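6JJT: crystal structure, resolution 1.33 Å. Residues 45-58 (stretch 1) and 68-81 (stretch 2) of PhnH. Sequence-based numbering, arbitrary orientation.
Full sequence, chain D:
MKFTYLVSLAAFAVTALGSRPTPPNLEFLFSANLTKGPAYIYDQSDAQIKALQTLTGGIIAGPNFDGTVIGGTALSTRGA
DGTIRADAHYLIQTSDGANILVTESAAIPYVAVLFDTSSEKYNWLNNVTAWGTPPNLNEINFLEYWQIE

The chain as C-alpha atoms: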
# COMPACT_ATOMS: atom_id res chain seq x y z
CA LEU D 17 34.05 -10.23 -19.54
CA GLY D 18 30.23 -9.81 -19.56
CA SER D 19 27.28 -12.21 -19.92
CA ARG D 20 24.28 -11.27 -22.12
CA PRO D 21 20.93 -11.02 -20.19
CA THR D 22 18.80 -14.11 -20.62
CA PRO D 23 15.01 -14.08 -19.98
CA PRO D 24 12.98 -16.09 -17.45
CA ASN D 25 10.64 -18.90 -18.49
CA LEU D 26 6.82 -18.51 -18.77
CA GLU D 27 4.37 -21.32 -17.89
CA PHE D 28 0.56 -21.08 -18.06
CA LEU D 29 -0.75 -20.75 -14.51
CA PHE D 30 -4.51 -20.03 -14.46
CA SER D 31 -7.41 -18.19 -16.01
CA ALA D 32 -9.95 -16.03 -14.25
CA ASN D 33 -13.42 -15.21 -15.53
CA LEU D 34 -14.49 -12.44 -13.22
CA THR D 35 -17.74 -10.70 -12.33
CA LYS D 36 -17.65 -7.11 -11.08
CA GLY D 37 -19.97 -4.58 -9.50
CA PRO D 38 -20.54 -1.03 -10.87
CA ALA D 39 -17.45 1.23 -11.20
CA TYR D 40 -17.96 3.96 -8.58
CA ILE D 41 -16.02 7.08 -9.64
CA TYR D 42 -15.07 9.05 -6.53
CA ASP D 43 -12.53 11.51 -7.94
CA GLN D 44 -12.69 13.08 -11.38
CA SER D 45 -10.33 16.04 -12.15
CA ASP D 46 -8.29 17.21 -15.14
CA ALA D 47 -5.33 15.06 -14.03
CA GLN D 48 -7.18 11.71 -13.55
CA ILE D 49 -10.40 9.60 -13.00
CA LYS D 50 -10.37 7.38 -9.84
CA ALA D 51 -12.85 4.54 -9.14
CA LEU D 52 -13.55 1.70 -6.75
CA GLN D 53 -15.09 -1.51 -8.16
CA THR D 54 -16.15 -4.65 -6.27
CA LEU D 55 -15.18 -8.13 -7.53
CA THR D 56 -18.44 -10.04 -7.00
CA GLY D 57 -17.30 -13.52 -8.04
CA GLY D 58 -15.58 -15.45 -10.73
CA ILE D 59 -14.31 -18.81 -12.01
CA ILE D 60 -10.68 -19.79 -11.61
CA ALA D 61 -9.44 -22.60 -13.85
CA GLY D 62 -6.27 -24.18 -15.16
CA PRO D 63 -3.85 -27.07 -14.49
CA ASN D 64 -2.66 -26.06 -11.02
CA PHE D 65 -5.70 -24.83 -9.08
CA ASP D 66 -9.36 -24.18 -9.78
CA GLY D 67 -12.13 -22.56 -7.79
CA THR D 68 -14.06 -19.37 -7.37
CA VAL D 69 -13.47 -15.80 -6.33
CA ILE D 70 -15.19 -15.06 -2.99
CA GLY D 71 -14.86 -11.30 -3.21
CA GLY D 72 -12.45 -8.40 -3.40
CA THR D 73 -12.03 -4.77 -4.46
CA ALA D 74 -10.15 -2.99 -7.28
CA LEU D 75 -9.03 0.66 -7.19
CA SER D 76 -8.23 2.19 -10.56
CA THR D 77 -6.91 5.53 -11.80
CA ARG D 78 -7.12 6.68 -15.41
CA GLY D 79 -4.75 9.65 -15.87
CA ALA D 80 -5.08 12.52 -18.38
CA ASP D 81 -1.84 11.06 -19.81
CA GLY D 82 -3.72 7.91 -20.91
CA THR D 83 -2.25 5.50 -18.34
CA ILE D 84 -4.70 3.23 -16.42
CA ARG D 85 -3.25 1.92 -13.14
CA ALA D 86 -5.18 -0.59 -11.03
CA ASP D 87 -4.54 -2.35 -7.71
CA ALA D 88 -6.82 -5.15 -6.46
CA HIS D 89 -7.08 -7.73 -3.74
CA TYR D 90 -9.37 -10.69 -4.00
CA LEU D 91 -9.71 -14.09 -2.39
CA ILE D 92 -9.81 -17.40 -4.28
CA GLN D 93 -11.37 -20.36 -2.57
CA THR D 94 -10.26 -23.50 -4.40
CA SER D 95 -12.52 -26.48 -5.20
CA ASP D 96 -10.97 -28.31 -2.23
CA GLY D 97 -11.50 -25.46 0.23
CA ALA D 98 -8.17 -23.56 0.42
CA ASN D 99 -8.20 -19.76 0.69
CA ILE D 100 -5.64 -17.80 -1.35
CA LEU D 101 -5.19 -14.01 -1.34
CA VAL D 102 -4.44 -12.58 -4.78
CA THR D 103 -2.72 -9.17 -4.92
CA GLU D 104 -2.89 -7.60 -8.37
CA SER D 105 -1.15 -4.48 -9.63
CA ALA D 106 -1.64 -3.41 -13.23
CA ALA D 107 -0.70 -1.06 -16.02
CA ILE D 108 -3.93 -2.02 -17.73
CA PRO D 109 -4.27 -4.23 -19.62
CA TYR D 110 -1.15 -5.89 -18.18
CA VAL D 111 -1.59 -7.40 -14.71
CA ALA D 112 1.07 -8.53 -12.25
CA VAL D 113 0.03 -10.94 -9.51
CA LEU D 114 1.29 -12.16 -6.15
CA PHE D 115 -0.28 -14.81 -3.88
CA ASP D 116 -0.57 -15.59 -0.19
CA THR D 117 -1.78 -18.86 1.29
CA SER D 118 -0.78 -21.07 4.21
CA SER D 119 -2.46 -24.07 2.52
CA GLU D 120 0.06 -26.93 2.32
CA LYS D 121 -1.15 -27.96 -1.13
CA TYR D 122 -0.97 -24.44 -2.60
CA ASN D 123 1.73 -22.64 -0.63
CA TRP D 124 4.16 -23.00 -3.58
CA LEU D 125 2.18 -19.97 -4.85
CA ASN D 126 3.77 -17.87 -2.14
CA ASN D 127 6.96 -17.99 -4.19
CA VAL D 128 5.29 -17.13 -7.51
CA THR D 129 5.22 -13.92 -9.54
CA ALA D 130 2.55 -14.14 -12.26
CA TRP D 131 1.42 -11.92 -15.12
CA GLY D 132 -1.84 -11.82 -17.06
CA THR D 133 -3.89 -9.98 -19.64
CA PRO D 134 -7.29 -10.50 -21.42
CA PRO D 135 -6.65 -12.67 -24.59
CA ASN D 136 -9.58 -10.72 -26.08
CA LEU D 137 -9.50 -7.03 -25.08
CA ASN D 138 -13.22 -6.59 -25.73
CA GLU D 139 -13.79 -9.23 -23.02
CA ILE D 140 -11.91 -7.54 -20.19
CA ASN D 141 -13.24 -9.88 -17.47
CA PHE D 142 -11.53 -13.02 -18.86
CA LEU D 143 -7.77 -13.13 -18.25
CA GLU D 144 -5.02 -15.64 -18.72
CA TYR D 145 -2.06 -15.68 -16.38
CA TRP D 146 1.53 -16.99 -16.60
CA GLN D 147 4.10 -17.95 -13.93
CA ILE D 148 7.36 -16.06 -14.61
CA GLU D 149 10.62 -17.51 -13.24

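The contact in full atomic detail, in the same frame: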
# COMPACT_ATOMS: atom_id res chain seq x y z
N SER D 45 -10.97 14.74 -12.05
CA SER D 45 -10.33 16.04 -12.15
C SER D 45 -9.57 16.05 -13.47
O SER D 45 -9.50 15.00 -14.14
CB SER D 45 -9.34 16.23 -11.03
OG SER D 45 -8.26 15.33 -11.25
N ASP D 46 -8.94 17.18 -13.83
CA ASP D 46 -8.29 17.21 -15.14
C ASP D 46 -7.19 16.15 -15.21
O ASP D 46 -6.97 15.57 -16.26
CB ASP D 46 -7.70 18.56 -15.55
CG ASP D 46 -7.45 18.65 -17.05
OD1 ASP D 46 -8.46 18.72 -17.81
OD2 ASP D 46 -6.27 18.61 -17.46
N ALA D 47 -6.50 15.93 -14.09
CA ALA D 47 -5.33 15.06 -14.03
C ALA D 47 -5.68 13.57 -14.14
O ALA D 47 -4.87 12.82 -14.71
CB ALA D 47 -4.58 15.33 -12.74
N GLN D 48 -6.83 13.12 -13.55
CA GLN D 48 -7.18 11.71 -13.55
C GLN D 48 -8.62 11.42 -13.08
O GLN D 48 -9.23 12.28 -12.45
CB GLN D 48 -6.20 10.92 -12.69
CG GLN D 48 -6.33 11.20 -11.20
CD GLN D 48 -5.35 12.24 -10.74
OE1 GLN D 48 -4.19 12.27 -11.19
NE2 GLN D 48 -5.75 13.11 -9.81
N ILE D 49 -9.13 10.21 -13.44
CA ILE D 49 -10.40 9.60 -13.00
C ILE D 49 -10.16 8.37 -12.12
O ILE D 49 -9.62 7.36 -12.58
CB ILE D 49 -11.29 9.14 -14.16
CG1 ILE D 49 -11.65 10.33 -15.03
CG2 ILE D 49 -12.52 8.38 -13.67
CD1 ILE D 49 -11.46 11.56 -14.21
N LYS D 50 -10.66 8.40 -10.87
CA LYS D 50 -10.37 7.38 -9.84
C LYS D 50 -11.66 6.66 -9.45
O LYS D 50 -12.68 7.36 -9.19
CB LYS D 50 -9.70 7.99 -8.60
CG LYS D 50 -8.40 8.76 -8.91
CD LYS D 50 -7.75 9.12 -7.59
CE LYS D 50 -6.76 10.26 -7.72
NZ LYS D 50 -6.14 10.48 -6.38
N ALA D 51 -11.66 5.32 -9.41
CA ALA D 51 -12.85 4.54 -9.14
C ALA D 51 -12.54 3.38 -8.22
O ALA D 51 -11.39 2.88 -8.14
CB ALA D 51 -13.41 4.01 -10.44
N LEU D 52 -13.58 2.93 -7.52
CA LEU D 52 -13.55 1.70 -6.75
C LEU D 52 -14.56 0.75 -7.38
O LEU D 52 -15.65 1.22 -7.79
CB LEU D 52 -13.94 1.98 -5.29
CG LEU D 52 -14.08 0.71 -4.41
CD1 LEU D 52 -13.69 0.96 -2.95
CD2 LEU D 52 -15.50 0.12 -4.45
N GLN D 53 -14.21 -0.54 -7.55
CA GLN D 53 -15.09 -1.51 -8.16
C GLN D 53 -14.97 -2.82 -7.38
O GLN D 53 -13.87 -3.33 -7.19
CB GLN D 53 -14.68 -1.71 -9.61
CG GLN D 53 -15.67 -2.58 -10.38
CD GLN D 53 -15.49 -2.51 -11.88
OE1 GLN D 53 -14.38 -2.46 -12.37
NE2 GLN D 53 -16.59 -2.55 -12.62
N THR D 54 -16.11 -3.37 -6.97
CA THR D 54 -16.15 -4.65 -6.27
C THR D 54 -15.90 -5.80 -7.25
O THR D 54 -16.42 -5.75 -8.39
CB THR D 54 -17.49 -4.76 -5.53
OG1 THR D 54 -17.50 -3.71 -4.55
CG2 THR D 54 -17.72 -6.08 -4.85
N LEU D 55 -15.23 -6.87 -6.81
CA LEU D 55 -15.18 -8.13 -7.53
C LEU D 55 -16.23 -9.01 -6.84
O LEU D 55 -16.13 -9.26 -5.66
CB LEU D 55 -13.80 -8.80 -7.41
CG LEU D 55 -12.59 -8.08 -8.00
CD1 LEU D 55 -11.61 -9.14 -8.46
CD2 LEU D 55 -12.93 -7.13 -9.14
N THR D 56 -17.28 -9.37 -7.59
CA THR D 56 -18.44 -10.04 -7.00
C THR D 56 -18.34 -11.57 -7.07
O THR D 56 -19.06 -12.26 -6.36
CB THR D 56 -19.75 -9.51 -7.59
OG1 THR D 56 -19.63 -9.74 -8.99
CG2 THR D 56 -20.00 -8.05 -7.27
N GLY D 57 -17.41 -12.08 -7.87
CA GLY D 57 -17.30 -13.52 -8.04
C GLY D 57 -16.42 -13.81 -9.24
O GLY D 57 -15.79 -12.90 -9.82
N GLY D 58 -16.38 -15.09 -9.58
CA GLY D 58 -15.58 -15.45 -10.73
C GLY D 58 -15.12 -16.89 -10.65
O GLY D 58 -15.17 -17.48 -9.59
N THR D 68 -13.27 -20.55 -7.11
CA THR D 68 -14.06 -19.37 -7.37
C THR D 68 -13.47 -18.19 -6.60
O THR D 68 -12.74 -18.37 -5.63
CB THR D 68 -15.53 -19.59 -6.97
OG1 THR D 68 -15.54 -19.79 -5.57
CG2 THR D 68 -16.14 -20.83 -7.64
N VAL D 69 -13.86 -17.01 -7.03
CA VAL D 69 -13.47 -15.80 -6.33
C VAL D 69 -14.61 -15.48 -5.36
O VAL D 69 -15.77 -15.32 -5.77
CB VAL D 69 -13.28 -14.65 -7.34
CG1 VAL D 69 -13.13 -13.30 -6.64
CG2 VAL D 69 -12.12 -14.90 -8.30
N ILE D 70 -14.27 -15.37 -4.08
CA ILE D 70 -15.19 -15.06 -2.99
C ILE D 70 -15.58 -13.59 -2.98
O ILE D 70 -16.71 -13.21 -2.64
CB ILE D 70 -14.55 -15.46 -1.65
CG1 ILE D 70 -14.34 -16.98 -1.56
CG2 ILE D 70 -15.30 -14.91 -0.44
CD1 ILE D 70 -15.60 -17.80 -1.71
N GLY D 71 -14.60 -12.73 -3.29
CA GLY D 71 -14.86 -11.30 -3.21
C GLY D 71 -13.54 -10.56 -3.27
O GLY D 71 -12.48 -11.17 -3.14
N GLY D 72 -13.61 -9.27 -3.52
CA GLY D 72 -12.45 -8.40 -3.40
C GLY D 72 -12.80 -7.03 -3.95
O GLY D 72 -13.97 -6.77 -4.23
N THR D 73 -11.83 -6.14 -4.01
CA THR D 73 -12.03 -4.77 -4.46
C THR D 73 -10.86 -4.35 -5.32
O THR D 73 -9.70 -4.67 -5.02
CB THR D 73 -12.13 -3.82 -3.26
OG1 THR D 73 -13.27 -4.19 -2.48
CG2 THR D 73 -12.18 -2.34 -3.61
N ALA D 74 -11.14 -3.59 -6.39
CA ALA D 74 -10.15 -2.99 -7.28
C ALA D 74 -10.23 -1.47 -7.21
O ALA D 74 -11.34 -0.91 -7.20
CB ALA D 74 -10.38 -3.40 -8.70
N LEU D 75 -9.10 -0.78 -7.10
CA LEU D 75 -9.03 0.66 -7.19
C LEU D 75 -8.31 1.02 -8.46
O LEU D 75 -7.24 0.43 -8.76
CB LEU D 75 -8.23 1.21 -6.00
CG LEU D 75 -8.86 1.07 -4.61
CD1 LEU D 75 -7.91 1.58 -3.53
CD2 LEU D 75 -10.17 1.84 -4.52
N SER D 76 -8.86 1.92 -9.28
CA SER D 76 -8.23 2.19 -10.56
C SER D 76 -8.10 3.70 -10.73
O SER D 76 -8.90 4.47 -10.22
CB SER D 76 -9.00 1.58 -11.67
OG SER D 76 -10.31 2.15 -11.71
N THR D 77 -7.07 4.13 -11.43
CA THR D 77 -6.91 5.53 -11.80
C THR D 77 -6.57 5.64 -13.29
O THR D 77 -5.54 5.05 -13.71
CB THR D 77 -5.76 6.17 -11.02
OG1 THR D 77 -6.13 6.20 -9.64
CG2 THR D 77 -5.50 7.61 -11.43
N ARG D 78 -7.41 6.36 -14.01
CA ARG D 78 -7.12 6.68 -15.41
C ARG D 78 -6.59 8.10 -15.44
O ARG D 78 -7.33 9.01 -15.12
CB ARG D 78 -8.42 6.63 -16.21
CG ARG D 78 -8.16 6.90 -17.69
CD ARG D 78 -9.34 7.06 -18.63
NE ARG D 78 -10.06 5.82 -18.91
CZ ARG D 78 -9.75 4.95 -19.87
NH1 ARG D 78 -10.47 3.86 -20.04
NH2 ARG D 78 -8.71 5.19 -20.66
N GLY D 79 -5.32 8.30 -15.86
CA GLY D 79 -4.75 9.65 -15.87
C GLY D 79 -5.08 10.35 -17.18
O GLY D 79 -5.44 9.70 -18.17
N ALA D 80 -4.96 11.70 -17.17
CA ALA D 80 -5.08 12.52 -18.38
C ALA D 80 -4.05 12.08 -19.42
O ALA D 80 -4.25 12.27 -20.63
CB ALA D 80 -4.92 13.98 -18.05
N ASP D 81 -2.93 11.50 -18.95
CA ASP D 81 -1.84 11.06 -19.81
C ASP D 81 -2.18 9.75 -20.53
O ASP D 81 -1.36 9.30 -21.32
CB ASP D 81 -0.53 10.93 -19.03
CG ASP D 81 -0.48 9.77 -18.04
OD1 ASP D 81 -1.55 9.18 -17.76
OD2 ASP D 81 0.62 9.52 -17.53
O HOH W 1 -1.88 12.33 -16.15
O HOH W 2 -10.66 4.66 -13.03
O HOH W 3 -11.70 0.29 -9.98
O HOH W 4 -15.65 -3.75 -2.91
O HOH W 5 -16.82 -8.57 -3.20

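Strands 48-58 and 68-79 run antiparallel: the angle between their N-to-C directions is 167°, and the axes approach to 4.4 Å. The hydrogen-bonded pairs give the register. Ile49 N donates to Arg78 O at 2.7 Å and Arg78 N returns to Ile49 O at 2.8 Å; the same reciprocal pattern joins Ala51 with Ser76 (Ala51 N to Ser76 O 3.0 Å, Ser76 N to Ala51 O 2.9 Å) and Gln53 with Ala74 (2.9 Å for both Gln53 N to Ala74 O and Ala74 N to Gln53 O). Donor angles of 157-171° confirm well-aligned bonds. At Leu55 the ladder loosens: Leu55 N to Gly72 O is sound at 2.9 Å and 173°, but Gly72 N to Leu55 O is weak at 3.3 Å and 136°. Water 5 sits beside this weak bond, donating to Leu55 O at 2.6 Å and accepting from Gly72 N at 3.3 Å. Beyond it, Val69 N donates to Gly58 O at 2.9 Å; at the other end, Ala80 N donates to Ala47 O at 2.7 Å.

Side chains alternate between the sheet's two faces. On the face carrying Leu52, the t chi1 of Leu52 (174°) and m chi1 of Leu75 (-68°) accompany an apolar contact, Leu52 CB to Leu75 CD2 at 3.9 Å; Leu52 CG also lies 3.7 Å from Thr73 CG2. Thr77, chi1 m, packs against Gln48 and Lys50: its CG2 is 3.6 Å from Gln48 CB and its OG1 3.5 Å from Lys50 CG. Lys50 has chi1 m and is extended from chi2 to chi4, all t; its end leads away from the partner strand. Gln48 (chi1 p) also turns its end away, and its amide is hydrogen-bonded elsewhere in the structure. Thr54 and Thr73 both adopt m, and water 4 lies 2.5 Å from both Thr54 OG1 and Thr73 OG1, bridging the two hydroxyls.

On the opposite face, Ser76 takes the p rotamer (62°). Its OG is 3.8 Å from Ala51 CB and 2.9 Å from both water 2 and water 3; these waters donate to Ile49 O (2.9 Å) and Ala74 O (3.0 Å) respectively, tying the hydroxyl to backbone carbonyls. Ile49 and Arg78 meet near their backbones, CB to CB at 4.3 Å, before the arginine's end leads away.

Glycine matters at Gly58: its phi/psi of 155/160 would jam a CB against the preceding carbonyl, and an ideal CB would lie only 3.4 Å from Val69 CG2.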